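Local structure of hypothetical protein BACOVA_04980 (Bacteroides ovatus, 3UFI) at residues 18-23 against 150-155; 227-232 against 256-261. The protein is a putative cell-adhesion protein of the fimbrillin family that probably serves as a building block of a pilus on the bacterial surface. One frame throughout, in Å; residues are numbered along the deposited sequence. Where two conformers were deposited one is given.

In the fold
Both contacts join strands through backbone hydrogen bonds, yet they differ in extent and share no element: their centres lie about 22 Å apart and their nearest atoms about 6 Å. Both are partly buried. Contact 1 pairs 18-23 with 150-155 in parallel, inside a large mixed sheet, with five cross-strand backbone bonds; one face is aromatic and buried, the other polar and largely exposed. Contact 2 sets 227-232 against 256-261 as a minimal antiparallel pair with two backbone bonds. There L256 and its apolar neighbours L227 and M232 are buried, and a beta turn at the surface follows. Buried area tracks the difference: 508 Å² in contact 1 against 310 Å² in contact 2.

Contact 1: residues 18-23 against 150-155; sequences YGNINE and PVTFDF
F155 and G19 mark the tightly packed side of this parallel pair. The F155 ring turns its edge to the neighbouring strand: N20 O lies in the ring plane, 3.4 Å from F155 CD1, and F155 CE1 reaches G19 CA at 4.1 Å. G19, having no side chain, lets the ring edge approach its CA. On this face F153 and F155 rest on A100 and A140, and W38 meets the F155 ring edge-to-face. Between the strands five backbone bonds alternate in direction; the straightest, N20 N to F153 O, is 2.9 Å long with 174° at the hydrogen.

The other face, bearing Y18, N20, T152 and D154, is looser and more open to solvent. Y18 and P150 lie side by side, Y18 CE1 4.1 Å from P150 CB. T152 CG2 touches N20 ND2 at 3.6 Å. Farther along, D154 CG stands anti to its backbone N (chi1 -172°), and the N22 and D154 side chains cross at about a right angle, the amide and carboxylate planes 61° apart. D154 has two conformers, so their polar contact is doubtful. Strand axes 4.4 Å apart and the unshifted register from Y18-T152 to I21-F155 bear out the parallel pairing. The pair belongs to the mixed beta sheet of a fimbrillin-like protein.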
# COMPACT_ATOMS: atom_id res chain seq x y z
N TYR A 18 5.46 -11.60 13.33
CA TYR A 18 6.32 -10.51 12.92
C TYR A 18 6.03 -10.18 11.47
O TYR A 18 5.47 -11.00 10.73
CB TYR A 18 7.80 -10.87 13.06
CG TYR A 18 8.30 -11.15 14.45
CD1 TYR A 18 8.31 -12.45 14.96
CD2 TYR A 18 8.93 -10.15 15.20
CE1 TYR A 18 8.92 -12.75 16.17
CE2 TYR A 18 9.55 -10.45 16.42
CZ TYR A 18 9.58 -11.76 16.87
OH TYR A 18 10.18 -12.08 18.06
N GLY A 19 6.49 -9.01 11.04
CA GLY A 19 6.32 -8.57 9.67
C GLY A 19 7.46 -7.72 9.16
O GLY A 19 7.95 -6.82 9.86
N ASN A 20 7.89 -8.02 7.93
CA ASN A 20 8.84 -7.24 7.13
C ASN A 20 8.06 -6.57 6.03
O ASN A 20 7.06 -7.12 5.58
CB ASN A 20 9.93 -8.13 6.50
CG ASN A 20 11.03 -8.57 7.38
OD1 ASN A 20 11.63 -7.77 8.10
ND2 ASN A 20 11.43 -9.82 7.24
N ILE A 21 8.51 -5.42 5.56
CA ILE A 21 7.91 -4.78 4.38
C ILE A 21 9.01 -4.66 3.34
O ILE A 21 10.10 -4.24 3.68
CB ILE A 21 7.23 -3.41 4.67
CG1 ILE A 21 6.15 -3.54 5.77
CG2 ILE A 21 6.61 -2.84 3.37
CD1 ILE A 21 5.64 -2.18 6.34
N ASN A 22 8.74 -5.06 2.07
CA ASN A 22 9.75 -4.92 1.01
C ASN A 22 9.65 -3.54 0.42
O ASN A 22 8.62 -3.19 -0.17
CB ASN A 22 9.63 -5.98 -0.08
CG ASN A 22 9.86 -7.37 0.43
OD1 ASN A 22 10.49 -7.57 1.46
ND2 ASN A 22 9.37 -8.36 -0.29
N GLU A 23 10.70 -2.75 0.60
CA GLU A 23 10.72 -1.39 0.08
C GLU A 23 12.13 -0.84 0.04
O GLU A 23 13.05 -1.39 0.65
CB GLU A 23 9.80 -0.45 0.89
CG GLU A 23 10.04 -0.45 2.39
CD GLU A 23 9.06 0.42 3.14
OE1 GLU A 23 7.84 0.34 2.85
OE2 GLU A 23 9.51 1.19 4.01
N PRO A 150 7.23 -18.81 16.14
CA PRO A 150 7.21 -17.47 15.53
C PRO A 150 7.10 -17.59 14.00
O PRO A 150 7.66 -18.49 13.39
CB PRO A 150 8.57 -16.85 15.95
CG PRO A 150 9.32 -17.91 16.69
CD PRO A 150 8.61 -19.21 16.52
N VAL A 151 6.38 -16.70 13.40
CA VAL A 151 6.26 -16.62 11.93
C VAL A 151 6.48 -15.17 11.54
O VAL A 151 5.91 -14.27 12.17
CB VAL A 151 4.93 -17.21 11.34
CG1 VAL A 151 3.70 -16.67 12.07
CG2 VAL A 151 4.81 -16.96 9.82
N THR A 152 7.28 -14.93 10.50
CA THR A 152 7.49 -13.60 9.94
C THR A 152 6.87 -13.51 8.56
O THR A 152 7.28 -14.22 7.65
CB THR A 152 8.97 -13.20 9.87
OG1 THR A 152 9.52 -13.32 11.17
CG2 THR A 152 9.16 -11.73 9.36
N PHE A 153 5.91 -12.60 8.39
CA PHE A 153 5.34 -12.36 7.08
C PHE A 153 6.21 -11.39 6.30
O PHE A 153 6.72 -10.41 6.88
CB PHE A 153 3.92 -11.75 7.21
CG PHE A 153 2.88 -12.70 7.73
CD1 PHE A 153 2.33 -13.68 6.91
CD2 PHE A 153 2.42 -12.59 9.04
CE1 PHE A 153 1.36 -14.55 7.40
CE2 PHE A 153 1.42 -13.44 9.52
CZ PHE A 153 0.91 -14.43 8.70
N ASP A 154 6.41 -11.65 5.01
CA ASP A 154 7.13 -10.74 4.13
C ASP A 154 6.11 -10.00 3.26
O ASP A 154 5.62 -10.55 2.27
CB ASP A 154 8.20 -11.44 3.27
CG ASP A 154 9.06 -10.44 2.51
OD1 ASP A 154 9.28 -9.32 3.04
OD2 ASP A 154 9.50 -10.77 1.38
N PHE A 155 5.73 -8.79 3.68
CA PHE A 155 4.72 -7.99 2.99
C PHE A 155 5.30 -7.24 1.80
O PHE A 155 6.43 -6.76 1.85
CB PHE A 155 4.07 -6.98 3.94
CG PHE A 155 3.23 -7.55 5.06
CD1 PHE A 155 3.79 -7.85 6.30
CD2 PHE A 155 1.85 -7.68 4.91
CE1 PHE A 155 3.00 -8.30 7.36
CE2 PHE A 155 1.05 -8.13 5.98
CZ PHE A 155 1.63 -8.45 7.19

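Contact 2: residues 227-232 against 256-261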
# COMPACT_ATOMS: atom_id res chain seq x y z
N LEU A 227 -2.16 4.71 -6.27
CA LEU A 227 -3.30 4.34 -7.12
C LEU A 227 -3.44 2.86 -7.22
O LEU A 227 -2.48 2.15 -6.95
CB LEU A 227 -3.05 4.86 -8.57
CG LEU A 227 -3.09 6.34 -8.88
CD1 LEU A 227 -2.70 6.57 -10.30
CD2 LEU A 227 -4.50 6.91 -8.67
N PHE A 228 -4.57 2.38 -7.76
CA PHE A 228 -4.69 0.98 -8.07
C PHE A 228 -3.89 0.70 -9.34
O PHE A 228 -3.89 1.53 -10.26
CB PHE A 228 -6.16 0.55 -8.23
CG PHE A 228 -6.86 0.39 -6.91
CD1 PHE A 228 -6.68 -0.76 -6.14
CD2 PHE A 228 -7.73 1.37 -6.43
CE1 PHE A 228 -7.30 -0.89 -4.90
CE2 PHE A 228 -8.37 1.23 -5.20
CZ PHE A 228 -8.16 0.10 -4.44
N PRO A 229 -3.15 -0.43 -9.38
CA PRO A 229 -2.38 -0.77 -10.60
C PRO A 229 -3.27 -0.76 -11.84
O PRO A 229 -4.41 -1.23 -11.80
CB PRO A 229 -1.85 -2.19 -10.28
CG PRO A 229 -1.75 -2.20 -8.80
CD PRO A 229 -3.00 -1.49 -8.36
N GLN A 230 -2.76 -0.20 -12.94
CA GLN A 230 -3.51 -0.02 -14.18
C GLN A 230 -2.63 0.37 -15.35
O GLN A 230 -1.59 1.01 -15.17
CB GLN A 230 -4.57 1.13 -14.00
CG GLN A 230 -3.95 2.52 -13.72
CD GLN A 230 -4.97 3.53 -13.28
OE1 GLN A 230 -5.49 4.27 -14.09
NE2 GLN A 230 -5.30 3.56 -11.99
N ASP A 231 -3.10 0.08 -16.54
CA ASP A 231 -2.43 0.57 -17.74
C ASP A 231 -3.02 1.96 -17.98
O ASP A 231 -4.24 2.09 -18.14
CB ASP A 231 -2.63 -0.39 -18.93
CG ASP A 231 -1.69 -0.16 -20.10
OD1 ASP A 231 -0.74 0.63 -19.95
OD2 ASP A 231 -1.89 -0.79 -21.15
N MSE A 232 -2.20 3.01 -17.87
CA MSE A 232 -2.72 4.38 -18.05
C MSE A 232 -3.39 4.54 -19.42
O MSE A 232 -2.90 3.94 -20.38
CB MSE A 232 -1.61 5.42 -17.92
CG MSE A 232 -1.14 5.64 -16.49
SE MSE A 232 0.57 6.58 -16.49
CE MSE A 232 -0.07 8.42 -16.63
N LEU A 256 1.20 0.94 -15.03
CA LEU A 256 1.55 1.11 -13.62
C LEU A 256 1.30 -0.20 -12.88
O LEU A 256 0.16 -0.58 -12.65
CB LEU A 256 0.77 2.27 -12.98
CG LEU A 256 0.74 3.61 -13.76
CD1 LEU A 256 -0.22 4.57 -13.11
CD2 LEU A 256 2.13 4.24 -13.89
N GLU A 257 2.40 -0.93 -12.61
CA GLU A 257 2.32 -2.25 -11.96
C GLU A 257 2.47 -2.19 -10.46
O GLU A 257 3.02 -1.22 -9.92
CB GLU A 257 3.40 -3.17 -12.52
CG GLU A 257 3.29 -3.36 -14.03
CD GLU A 257 4.24 -4.41 -14.53
OE1 GLU A 257 5.46 -4.15 -14.56
OE2 GLU A 257 3.77 -5.52 -14.85
N SER A 258 1.95 -3.23 -9.79
CA SER A 258 2.03 -3.46 -8.34
C SER A 258 3.47 -3.38 -7.85
O SER A 258 4.36 -3.97 -8.47
CB SER A 258 1.53 -4.87 -8.02
OG SER A 258 0.26 -4.86 -7.39
N GLY A 259 3.67 -2.68 -6.74
CA GLY A 259 4.97 -2.61 -6.09
C GLY A 259 6.02 -1.73 -6.72
O GLY A 259 7.18 -1.78 -6.30
N HIS A 260 5.64 -0.91 -7.71
CA HIS A 260 6.61 -0.04 -8.36
C HIS A 260 6.19 1.41 -8.27
O HIS A 260 5.00 1.70 -8.19
CB HIS A 260 6.79 -0.44 -9.83
CG HIS A 260 7.52 -1.73 -10.01
ND1 HIS A 260 8.90 -1.80 -9.93
CD2 HIS A 260 7.03 -2.96 -10.27
CE1 HIS A 260 9.21 -3.07 -10.13
NE2 HIS A 260 8.11 -3.81 -10.35
N ALA A 261 7.16 2.31 -8.31
CA ALA A 261 6.95 3.75 -8.31
C ALA A 261 7.39 4.28 -9.65
O ALA A 261 8.37 3.79 -10.23
CB ALA A 261 7.70 4.42 -7.16
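A two-stranded antiparallel sheet, in which Q230 and L256 form a single hydrogen-bonded pair, leads here into a type II beta turn from E257 to H260. Two backbone bonds define the pair: L256 N to Q230 O at 2.8 Å and Q230 N to L256 O at 3.0 Å. The second is more bent, 142° at the hydrogen, although its donor lies in the carbonyl plane. P229 stays alongside E257 and S258, and the segments part only at G259 and H260, where the turn leads away from 227-232; G259 occupies the positive-phi position of the turn.

L256 supplies most of the apolar contact. Its CG is anti to the carbonyl carbon (chi1 -48°), and the branched end fits against M232, a selenomethionine, which crosses it obliquely. L256 CD1 meets M232 CG at 3.7 Å, and L256 CD2 lies 3.8 Å from M232 SE. L227 adds a more distant touch, L227 CD1 to L256 CD1 at 4.2 Å. Outside the pair, M251 and Y264 also pack on M232.

The Q230 amide has its main partner outside the two segments, NE2 bonding to Q185 O. Q230 NE2 also donates to F228 O in its own segment, with 172° at the hydrogen and F228 O almost exactly in the amide plane. In the turn, S258 OG hydrogen-bonds to the backbone O of the dimethylated lysine at position 158. The proline ring packs against the turn as well, S258 OG lying 3.6 Å from P229 CG.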